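Long-range contacts in Hcp1 family type VI secretion system effector (Salmonella typhimurium, PDB 5XHH), which is an Hcp-family type VI secretion protein of unresolved function, probably stacking as rings into the secretion tube: residues A[60-65]-A[121-126]; A[130-135]-A[153-158]; A[80-85]-A[102-107]. All blocks are in the same frame, centred on the assembly; numbering follows the deposited sequence.

Interaction 1 (A[60-65]-A[121-126])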
loop_
_atom_site.group_PDB
_atom_site.type_symbol
_atom_site.label_atom_id
_atom_site.label_comp_id
_atom_site.label_asym_id
_atom_site.label_seq_id
_atom_site.Cartn_x
_atom_site.Cartn_y
_atom_site.Cartn_z
ATOM N N HIS A 60 -6.543 -3.216 -7.356
ATOM C CA HIS A 60 -7.552 -4.086 -6.770
ATOM C C HIS A 60 -8.772 -4.086 -7.680
ATOM O O HIS A 60 -8.912 -3.230 -8.557
ATOM C CB HIS A 60 -7.920 -3.650 -5.340
ATOM C CG HIS A 60 -8.680 -2.356 -5.277
ATOM N ND1 HIS A 60 -9.828 -2.200 -4.526
ATOM C CD2 HIS A 60 -8.469 -1.168 -5.889
ATOM C CE1 HIS A 60 -10.287 -0.972 -4.681
ATOM N NE2 HIS A 60 -9.481 -0.327 -5.504
ATOM N N TYR A 61 -9.644 -5.073 -7.489
ATOM C CA TYR A 61 -10.950 -5.006 -8.132
ATOM C C TYR A 61 -11.715 -3.825 -7.561
ATOM O O TYR A 61 -11.560 -3.481 -6.389
ATOM C CB TYR A 61 -11.737 -6.305 -7.927
ATOM C CG TYR A 61 -11.167 -7.468 -8.694
ATOM C CD1 TYR A 61 -11.021 -7.397 -10.066
ATOM C CD2 TYR A 61 -10.779 -8.632 -8.051
ATOM C CE1 TYR A 61 -10.489 -8.439 -10.780
ATOM C CE2 TYR A 61 -10.241 -9.702 -8.764
ATOM C CZ TYR A 61 -10.101 -9.588 -10.129
ATOM O OH TYR A 61 -9.577 -10.616 -10.872
ATOM N N ILE A 62 -12.512 -3.164 -8.399
ATOM C CA ILE A 62 -13.328 -2.077 -7.871
ATOM C C ILE A 62 -14.242 -2.653 -6.810
ATOM O O ILE A 62 -14.894 -3.681 -7.023
ATOM C CB ILE A 62 -14.104 -1.374 -8.994
ATOM C CG1 ILE A 62 -13.122 -0.691 -9.950
ATOM C CG2 ILE A 62 -15.100 -0.365 -8.381
ATOM C CD1 ILE A 62 -13.757 -0.056 -11.174
ATOM N N ASP A 63 -14.239 -2.044 -5.633
ATOM C CA ASP A 63 -14.881 -2.694 -4.496
ATOM C C ASP A 63 -15.335 -1.622 -3.514
ATOM O O ASP A 63 -15.346 -0.433 -3.845
ATOM C CB ASP A 63 -13.935 -3.736 -3.866
ATOM C CG ASP A 63 -12.630 -3.128 -3.346
ATOM O OD1 ASP A 63 -12.597 -1.917 -3.044
ATOM O OD2 ASP A 63 -11.635 -3.886 -3.229
ATOM N N ARG A 64 -15.680 -2.045 -2.288
ATOM C CA ARG A 64 -16.239 -1.128 -1.301
ATOM C C ARG A 64 -15.291 0.027 -0.974
ATOM O O ARG A 64 -15.745 1.101 -0.572
ATOM C CB ARG A 64 -16.608 -1.893 -0.020
ATOM C CG ARG A 64 -17.047 -0.996 1.142
ATOM C CD ARG A 64 -16.995 -1.702 2.494
ATOM N NE ARG A 64 -18.219 -2.441 2.782
ATOM C CZ ARG A 64 -19.284 -1.925 3.393
ATOM N NH1 ARG A 64 -19.285 -0.658 3.783
ATOM N NH2 ARG A 64 -20.354 -2.676 3.616
ATOM N N ALA A 65 -13.980 -0.164 -1.131
ATOM C CA ALA A 65 -13.051 0.916 -0.804
ATOM C C ALA A 65 -13.033 2.008 -1.863
ATOM O O ALA A 65 -12.665 3.148 -1.559
ATOM C CB ALA A 65 -11.632 0.364 -0.621
ATOM N N SER A 121 -13.559 -5.234 -13.725
ATOM C CA SER A 121 -13.588 -3.852 -13.257
ATOM C C SER A 121 -12.545 -3.744 -12.159
ATOM O O SER A 121 -12.734 -4.312 -11.076
ATOM C CB SER A 121 -14.964 -3.457 -12.731
ATOM O OG SER A 121 -15.418 -4.394 -11.763
ATOM N N ARG A 122 -11.453 -3.028 -12.444
ATOM C CA ARG A 122 -10.328 -2.907 -11.522
ATOM C C ARG A 122 -9.892 -1.451 -11.434
ATOM O O ARG A 122 -10.472 -0.561 -12.055
ATOM C CB ARG A 122 -9.142 -3.786 -11.932
ATOM C CG ARG A 122 -8.597 -3.547 -13.301
ATOM C CD ARG A 122 -7.447 -4.513 -13.539
ATOM N NE ARG A 122 -7.867 -5.914 -13.464
ATOM C CZ ARG A 122 -7.046 -6.924 -13.181
ATOM N NH1 ARG A 122 -5.768 -6.689 -12.926
ATOM N NH2 ARG A 122 -7.499 -8.171 -13.147
ATOM N N GLU A 123 -8.871 -1.208 -10.626
ATOM C CA GLU A 123 -8.581 0.154 -10.200
ATOM C C GLU A 123 -7.162 0.202 -9.665
ATOM O O GLU A 123 -6.837 -0.500 -8.690
ATOM C CB GLU A 123 -9.580 0.591 -9.141
ATOM C CG GLU A 123 -9.481 2.026 -8.705
ATOM C CD GLU A 123 -10.625 2.388 -7.783
ATOM O OE1 GLU A 123 -11.570 3.040 -8.254
ATOM O OE2 GLU A 123 -10.595 2.002 -6.587
ATOM N N THR A 124 -6.329 1.020 -10.305
ATOM C CA THR A 124 -4.993 1.316 -9.815
ATOM C C THR A 124 -5.051 2.499 -8.863
ATOM O O THR A 124 -5.790 3.457 -9.087
ATOM C CB THR A 124 -4.051 1.611 -10.989
ATOM O OG1 THR A 124 -3.914 0.428 -11.767
ATOM C CG2 THR A 124 -2.663 2.056 -10.511
ATOM N N VAL A 125 -4.285 2.414 -7.784
ATOM C CA VAL A 125 -4.296 3.405 -6.719
ATOM C C VAL A 125 -2.857 3.704 -6.331
ATOM O O VAL A 125 -2.031 2.794 -6.212
ATOM C CB VAL A 125 -5.082 2.906 -5.485
ATOM C CG1 VAL A 125 -5.107 3.978 -4.394
ATOM C CG2 VAL A 125 -6.491 2.482 -5.876
ATOM N N GLU A 126 -2.558 4.973 -6.129
ATOM C CA GLU A 126 -1.287 5.381 -5.570
ATOM C C GLU A 126 -1.539 6.100 -4.259
ATOM O O GLU A 126 -2.391 7.003 -4.196
ATOM C CB GLU A 126 -0.518 6.272 -6.524
ATOM C CG GLU A 126 -0.044 5.561 -7.773
ATOM C CD GLU A 126 0.770 6.489 -8.645
ATOM O OE1 GLU A 126 1.358 7.437 -8.082
ATOM O OE2 GLU A 126 0.818 6.277 -9.876
HETATM O O HOH W 1 -15.458 -5.025 -9.156
#
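A buried imidazole held by a carboxylate at each nitrogen sets this strand pairing apart: H60 gives ND1 to D63 of its own segment and NE2 to E123 of the facing strand. The NE2 to E123 OE2 bond is 2.8 Å long and reasonably straight (151° at the hydrogen), and the ND1 to D63 OD2 bond, a His-carboxylate hydrogen bond, is also 2.8 Å. Both acceptors lie near the ring plane of H60, yet each is met from above the plane of its carboxylate. H60 takes the crowded rotamer, with CG between the backbone N and the carbonyl carbon (chi1 70°), whereas E123 CG stands anti to its backbone N; ring and extended glutamate thus run side by side with their planes 45° apart. Two acids donated to in this way would favour a doubly protonated, positively charged imidazole. D63 does double duty, because OD1 caps the backbone N of A65 at 2.9 Å where the chain turns toward a helix.

The backbones are antiparallel, the end of strand 51-61 pairing with 121-129 in the smaller sheet. H60 N reaches E123 O at 3.0 Å, with a weak return bond from E123 N to H60 O; past the end of the strand, I62 N donates to S121 O at 2.9 Å, from above the carbonyl plane. I62 lays CG1 and CD1 against R122 O, CG1 lying 3.4 Å from it. Y61 and R122, the next, non-hydrogen-bonded pair, run alongside each other, Y61 CE1 3.8 Å from R122 NH2, while R122 itself is bound to D59 and the I119 carbonyl. One water bridges I62 O and S121 OG.

S66 OG also binds E123 OE2, and L69 of helix 66-75 packs on H60, E123 and V125; strand 104-113 flanks 121-129 on its far side, with P111 against I62 and E123.

Interaction 2 (A[130-135]-A[153-158]); sequences STVKQE and YDFKAN
The beta hairpin of strands 131-137 and 148-154 pairs here at the end away from its connecting loop, where the second strand runs out into a turn. V132 and Y153 form a hydrogen-bonded antiparallel pair, V132 N to Y153 O at 3.0 Å and Y153 N to V132 O at 2.9 Å, each donor lying nearly along the C=O axis. One step further, F155 N meets S130 O at 2.7 Å, again almost in line with the carbonyl.

Between these bonds sits the non-hydrogen-bonded pair T131 and D154, whose side chains share one face and cross obliquely. T131 CG2, anti to the carbonyl carbon, touches D154 CG at 3.5 Å, while T131 OG1 pairs with T102. The two strands are neighbours in the larger antiparallel sheet of the Hcp fold. D154 CG is anti to its own backbone N (chi1 179°), and OD1 accepts from A157 N at 2.8 Å and weakly from K156 N, an Asx motif at the point where the strand gives way to 155-157, which have helical backbone angles.

On the face of V132 and Y153, V132 CG1 lies at the edge of the F155 ring, which comes from the turn, 4.1 Å from CE2. Y153 CD2 sits over the centre of that ring, 3.6 Å above its plane, with F155 CG near the plane of the tyrosine ring. From strand 29-36, W32 packs on V132 and I34 on F155.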
loop_
_atom_site.group_PDB
_atom_site.type_symbol
_atom_site.label_atom_id
_atom_site.label_comp_id
_atom_site.label_asym_id
_atom_site.label_seq_id
_atom_site.Cartn_x
_atom_site.Cartn_y
_atom_site.Cartn_z
ATOM N N SER A 130 4.959 8.786 4.187
ATOM C CA SER A 130 6.216 9.350 4.640
ATOM C C SER A 130 7.078 8.369 5.420
ATOM O O SER A 130 8.284 8.595 5.515
ATOM C CB SER A 130 5.970 10.620 5.464
ATOM O OG SER A 130 4.901 10.440 6.345
ATOM N N THR A 131 6.517 7.280 5.959
ATOM C CA THR A 131 7.335 6.288 6.645
ATOM C C THR A 131 6.860 4.886 6.307
ATOM O O THR A 131 5.659 4.642 6.129
ATOM C CB THR A 131 7.318 6.433 8.181
ATOM O OG1 THR A 131 6.210 5.693 8.706
ATOM C CG2 THR A 131 7.198 7.890 8.611
ATOM N N VAL A 132 7.814 3.955 6.263
ATOM C CA VAL A 132 7.500 2.551 6.011
ATOM C C VAL A 132 8.354 1.687 6.919
ATOM O O VAL A 132 9.534 1.977 7.153
ATOM C CB VAL A 132 7.706 2.148 4.532
ATOM C CG1 VAL A 132 9.131 2.395 4.076
ATOM C CG2 VAL A 132 7.317 0.678 4.297
ATOM N N LYS A 133 7.757 0.614 7.421
ATOM C CA LYS A 133 8.484 -0.358 8.226
ATOM C C LYS A 133 8.116 -1.738 7.724
ATOM O O LYS A 133 6.932 -2.084 7.674
ATOM C CB LYS A 133 8.148 -0.220 9.710
ATOM C CG LYS A 133 8.585 -1.417 10.516
ATOM C CD LYS A 133 8.650 -1.101 11.999
ATOM C CE LYS A 133 10.102 -1.047 12.476
ATOM N NZ LYS A 133 10.244 -0.998 13.970
ATOM N N GLN A 134 9.108 -2.532 7.353
ATOM C CA GLN A 134 8.831 -3.868 6.861
ATOM C C GLN A 134 9.288 -4.905 7.876
ATOM O O GLN A 134 10.305 -4.725 8.552
ATOM C CB GLN A 134 9.475 -4.097 5.482
ATOM C CG GLN A 134 10.906 -4.538 5.441
ATOM C CD GLN A 134 11.401 -4.761 3.994
ATOM O OE1 GLN A 134 11.493 -5.897 3.520
ATOM N NE2 GLN A 134 11.724 -3.680 3.310
ATOM N N GLU A 135 8.500 -5.974 7.976
ATOM C CA GLU A 135 8.762 -7.147 8.792
ATOM C C GLU A 135 8.674 -8.380 7.912
ATOM O O GLU A 135 7.674 -8.585 7.219
ATOM C CB GLU A 135 7.744 -7.265 9.936
ATOM C CG GLU A 135 7.754 -6.078 10.880
ATOM C CD GLU A 135 6.583 -6.100 11.848
ATOM O OE1 GLU A 135 5.778 -5.146 11.820
ATOM O OE2 GLU A 135 6.460 -7.083 12.612
ATOM N N TYR A 153 12.012 3.205 7.987
ATOM C CA TYR A 153 12.586 4.526 7.825
ATOM C C TYR A 153 11.476 5.556 7.668
ATOM O O TYR A 153 10.425 5.300 7.049
ATOM C CB TYR A 153 13.546 4.558 6.623
ATOM C CG TYR A 153 14.499 5.737 6.556
ATOM C CD1 TYR A 153 15.710 5.728 7.253
ATOM C CD2 TYR A 153 14.212 6.841 5.767
ATOM C CE1 TYR A 153 16.593 6.802 7.175
ATOM C CE2 TYR A 153 15.088 7.913 5.683
ATOM C CZ TYR A 153 16.277 7.887 6.385
ATOM O OH TYR A 153 17.147 8.956 6.291
ATOM N N ASP A 154 11.756 6.736 8.221
ATOM C CA ASP A 154 10.905 7.922 8.169
ATOM C C ASP A 154 11.548 8.891 7.187
ATOM O O ASP A 154 12.621 9.431 7.462
ATOM C CB ASP A 154 10.792 8.533 9.567
ATOM C CG ASP A 154 9.946 9.794 9.617
ATOM O OD1 ASP A 154 9.886 10.567 8.639
ATOM O OD2 ASP A 154 9.338 10.009 10.682
ATOM N N PHE A 155 10.897 9.122 6.051
ATOM C CA PHE A 155 11.483 9.988 5.037
ATOM C C PHE A 155 11.188 11.456 5.265
ATOM O O PHE A 155 11.791 12.295 4.591
ATOM C CB PHE A 155 11.007 9.576 3.643
ATOM C CG PHE A 155 11.480 8.210 3.236
ATOM C CD1 PHE A 155 12.708 8.040 2.623
ATOM C CD2 PHE A 155 10.712 7.092 3.506
ATOM C CE1 PHE A 155 13.152 6.774 2.270
ATOM C CE2 PHE A 155 11.145 5.838 3.153
ATOM C CZ PHE A 155 12.363 5.676 2.538
ATOM N N LYS A 156 10.280 11.794 6.187
ATOM C CA LYS A 156 10.068 13.197 6.522
ATOM C C LYS A 156 11.150 13.686 7.472
ATOM O O LYS A 156 11.761 14.732 7.244
ATOM C CB LYS A 156 8.682 13.387 7.135
ATOM C CG LYS A 156 8.228 14.827 7.226
ATOM C CD LYS A 156 6.716 14.940 7.026
ATOM C CE LYS A 156 5.937 14.432 8.234
ATOM N NZ LYS A 156 4.450 14.534 8.046
ATOM N N ALA A 157 11.409 12.922 8.530
ATOM C CA ALA A 157 12.481 13.231 9.460
ATOM C C ALA A 157 13.848 12.761 8.969
ATOM O O ALA A 157 14.867 13.208 9.503
ATOM C CB ALA A 157 12.178 12.602 10.820
ATOM N N ASN A 158 13.895 11.882 7.966
ATOM C CA ASN A 158 15.139 11.269 7.494
ATOM C C ASN A 158 15.855 10.547 8.641
ATOM O O ASN A 158 16.947 10.911 9.083
ATOM C CB ASN A 158 16.038 12.312 6.818
ATOM C CG ASN A 158 15.515 12.727 5.457
ATOM O OD1 ASN A 158 15.125 13.880 5.250
ATOM N ND2 ASN A 158 15.496 11.783 4.517
#

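Interaction 3 (A[80-85]-A[102-107])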
loop_
_atom_site.group_PDB
_atom_site.type_symbol
_atom_site.label_atom_id
_atom_site.label_comp_id
_atom_site.label_asym_id
_atom_site.label_seq_id
_atom_site.Cartn_x
_atom_site.Cartn_y
_atom_site.Cartn_z
ATOM N N PRO A 80 -3.735 7.998 8.877
ATOM C CA PRO A 80 -2.677 7.683 9.870
ATOM C C PRO A 80 -1.815 6.486 9.499
ATOM O O PRO A 80 -0.587 6.610 9.478
ATOM C CB PRO A 80 -3.477 7.451 11.165
ATOM C CG PRO A 80 -4.691 8.360 10.998
ATOM C CD PRO A 80 -5.032 8.290 9.515
ATOM N N GLN A 81 -2.402 5.333 9.180
ATOM C CA GLN A 81 -1.561 4.200 8.816
ATOM C C GLN A 81 -2.288 3.270 7.849
ATOM O O GLN A 81 -3.508 3.349 7.660
ATOM C CB GLN A 81 -1.071 3.427 10.059
ATOM C CG GLN A 81 -2.014 2.386 10.599
ATOM C CD GLN A 81 -1.351 1.397 11.566
ATOM O OE1 GLN A 81 -1.923 0.361 11.859
ATOM N NE2 GLN A 81 -0.157 1.723 12.067
ATOM N N ALA A 82 -1.496 2.399 7.223
ATOM C CA ALA A 82 -1.984 1.346 6.347
ATOM C C ALA A 82 -1.047 0.160 6.486
ATOM O O ALA A 82 0.154 0.341 6.638
ATOM C CB ALA A 82 -2.040 1.798 4.877
ATOM N N ILE A 83 -1.592 -1.049 6.428
ATOM C CA ILE A 83 -0.810 -2.257 6.644
ATOM C C ILE A 83 -1.012 -3.168 5.452
ATOM O O ILE A 83 -2.144 -3.552 5.141
ATOM C CB ILE A 83 -1.202 -2.981 7.939
ATOM C CG1 ILE A 83 -1.058 -2.043 9.138
ATOM C CG2 ILE A 83 -0.343 -4.217 8.100
ATOM C CD1 ILE A 83 -1.556 -2.638 10.466
ATOM N N LEU A 84 0.080 -3.518 4.787
ATOM C CA LEU A 84 0.057 -4.400 3.635
ATOM C C LEU A 84 0.672 -5.717 4.074
ATOM O O LEU A 84 1.805 -5.742 4.552
ATOM C CB LEU A 84 0.819 -3.775 2.462
ATOM C CG LEU A 84 0.648 -4.372 1.063
ATOM C CD1 LEU A 84 1.422 -3.545 0.032
ATOM C CD2 LEU A 84 1.123 -5.811 1.015
ATOM N N VAL A 85 -0.068 -6.805 3.896
ATOM C CA VAL A 85 0.361 -8.128 4.320
ATOM C C VAL A 85 0.291 -9.074 3.125
ATOM O O VAL A 85 -0.678 -9.049 2.364
ATOM C CB VAL A 85 -0.512 -8.640 5.479
ATOM C CG1 VAL A 85 -0.457 -10.131 5.546
ATOM C CG2 VAL A 85 -0.074 -7.988 6.811
ATOM N N THR A 102 2.873 4.860 7.349
ATOM C CA THR A 102 2.156 5.877 8.106
ATOM C C THR A 102 2.105 7.185 7.335
ATOM O O THR A 102 2.946 7.452 6.475
ATOM C CB THR A 102 2.787 6.160 9.480
ATOM O OG1 THR A 102 4.027 6.843 9.298
ATOM C CG2 THR A 102 2.990 4.887 10.271
ATOM N N ASP A 103 1.116 8.010 7.692
ATOM C CA ASP A 103 0.977 9.370 7.176
ATOM C C ASP A 103 0.869 9.350 5.649
ATOM O O ASP A 103 1.759 9.773 4.911
ATOM C CB ASP A 103 2.145 10.243 7.652
ATOM C CG ASP A 103 2.092 11.652 7.106
ATOM O OD1 ASP A 103 1.006 12.265 7.135
ATOM O OD2 ASP A 103 3.144 12.137 6.636
ATOM N N LEU A 104 -0.261 8.835 5.196
ATOM C CA LEU A 104 -0.493 8.607 3.783
ATOM C C LEU A 104 -1.519 9.591 3.237
ATOM O O LEU A 104 -2.390 10.080 3.965
ATOM C CB LEU A 104 -0.973 7.173 3.526
ATOM C CG LEU A 104 -0.050 6.043 3.995
ATOM C CD1 LEU A 104 -0.392 5.561 5.435
ATOM C CD2 LEU A 104 -0.044 4.874 2.993
ATOM N N ILE A 105 -1.391 9.868 1.939
ATOM C CA ILE A 105 -2.383 10.583 1.148
ATOM C C ILE A 105 -2.692 9.737 -0.082
ATOM O O ILE A 105 -1.795 9.093 -0.641
ATOM C CB ILE A 105 -1.871 11.981 0.734
ATOM C CG1 ILE A 105 -1.702 12.884 1.962
ATOM C CG2 ILE A 105 -2.828 12.654 -0.228
ATOM C CD1 ILE A 105 -1.064 14.216 1.625
ATOM N N VAL A 106 -3.956 9.729 -0.502
ATOM C CA VAL A 106 -4.334 9.063 -1.748
ATOM C C VAL A 106 -3.981 9.997 -2.898
ATOM O O VAL A 106 -4.610 11.041 -3.070
ATOM C CB VAL A 106 -5.818 8.694 -1.772
ATOM C CG1 VAL A 106 -6.128 7.877 -3.029
ATOM C CG2 VAL A 106 -6.187 7.898 -0.519
ATOM N N ALA A 107 -2.977 9.622 -3.696
ATOM C CA ALA A 107 -2.505 10.537 -4.726
ATOM C C ALA A 107 -3.140 10.274 -6.083
ATOM O O ALA A 107 -3.290 11.217 -6.871
ATOM C CB ALA A 107 -0.979 10.460 -4.864
#
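L104 sets CG anti to its carbonyl carbon, beside the backbone N, and an unusual second torsion (chi2 92°) brings CD1 onto the backbone at Q81 and A82 and CD2 onto A82 CB, in strand 79-88 of the other sheet. CD1 lies 3.8 Å from both Q81 CA and A82 N, and CD2 meets A82 CB at 4.1 Å, so that the leucine tip covers the beginning of that strand. T102 CG2, anti to the carbonyl carbon, lies 4.3 Å from Q81 CB.

Q81 and T102 are a non-hydrogen-bonded antiparallel pair with side chains on a common face. Beside it D103 N donates to P80 O at 2.8 Å, reaching the oxygen from above the carbonyl plane, and T102 CA adds a CH···O contact of 3.2 Å to P80 O. D103 and L104 both face I79 in a G1 beta bulge, where the backbone of D103 adopts the positive phi of 58°. At this bulge the chain turns a corner: strand 97-102 belongs to the larger antiparallel sheet, strand 104-113 to the smaller, and the axes of 80-85 and 104-107 run 72° apart.

The D103 side chain leaves the backbone away from 80-85, and its OD2 is bound by S130 and forms a salt bridge with K156. L127 and F129 of strand 121-129, its neighbour in the smaller sheet, also pack on L104, which links the two sheets.

Interactions 2 and 3 meet where the chain passes between sheets: their centres are about 11 Å apart, and S130 OG lies 2.5 Å from D103 OD2 while T131 OG1 lies 2.5 Å from T102 OG1, both probable hydrogen bonds. The corners at 103 and 130 are thus tied together. Interaction 1, about 25 Å from interaction 2 between centres and on the opposite side of the chain's centre, is about 16 Å from interaction 3 and reaches it along the smaller sheet, where E126 O is 2.7 Å from A107 N, a probable hydrogen bond. Interaction 3 is nested within the loop closed by interaction 1, whereas interaction 2 opens only after both have closed, strand 121-129 leading directly into 131-137.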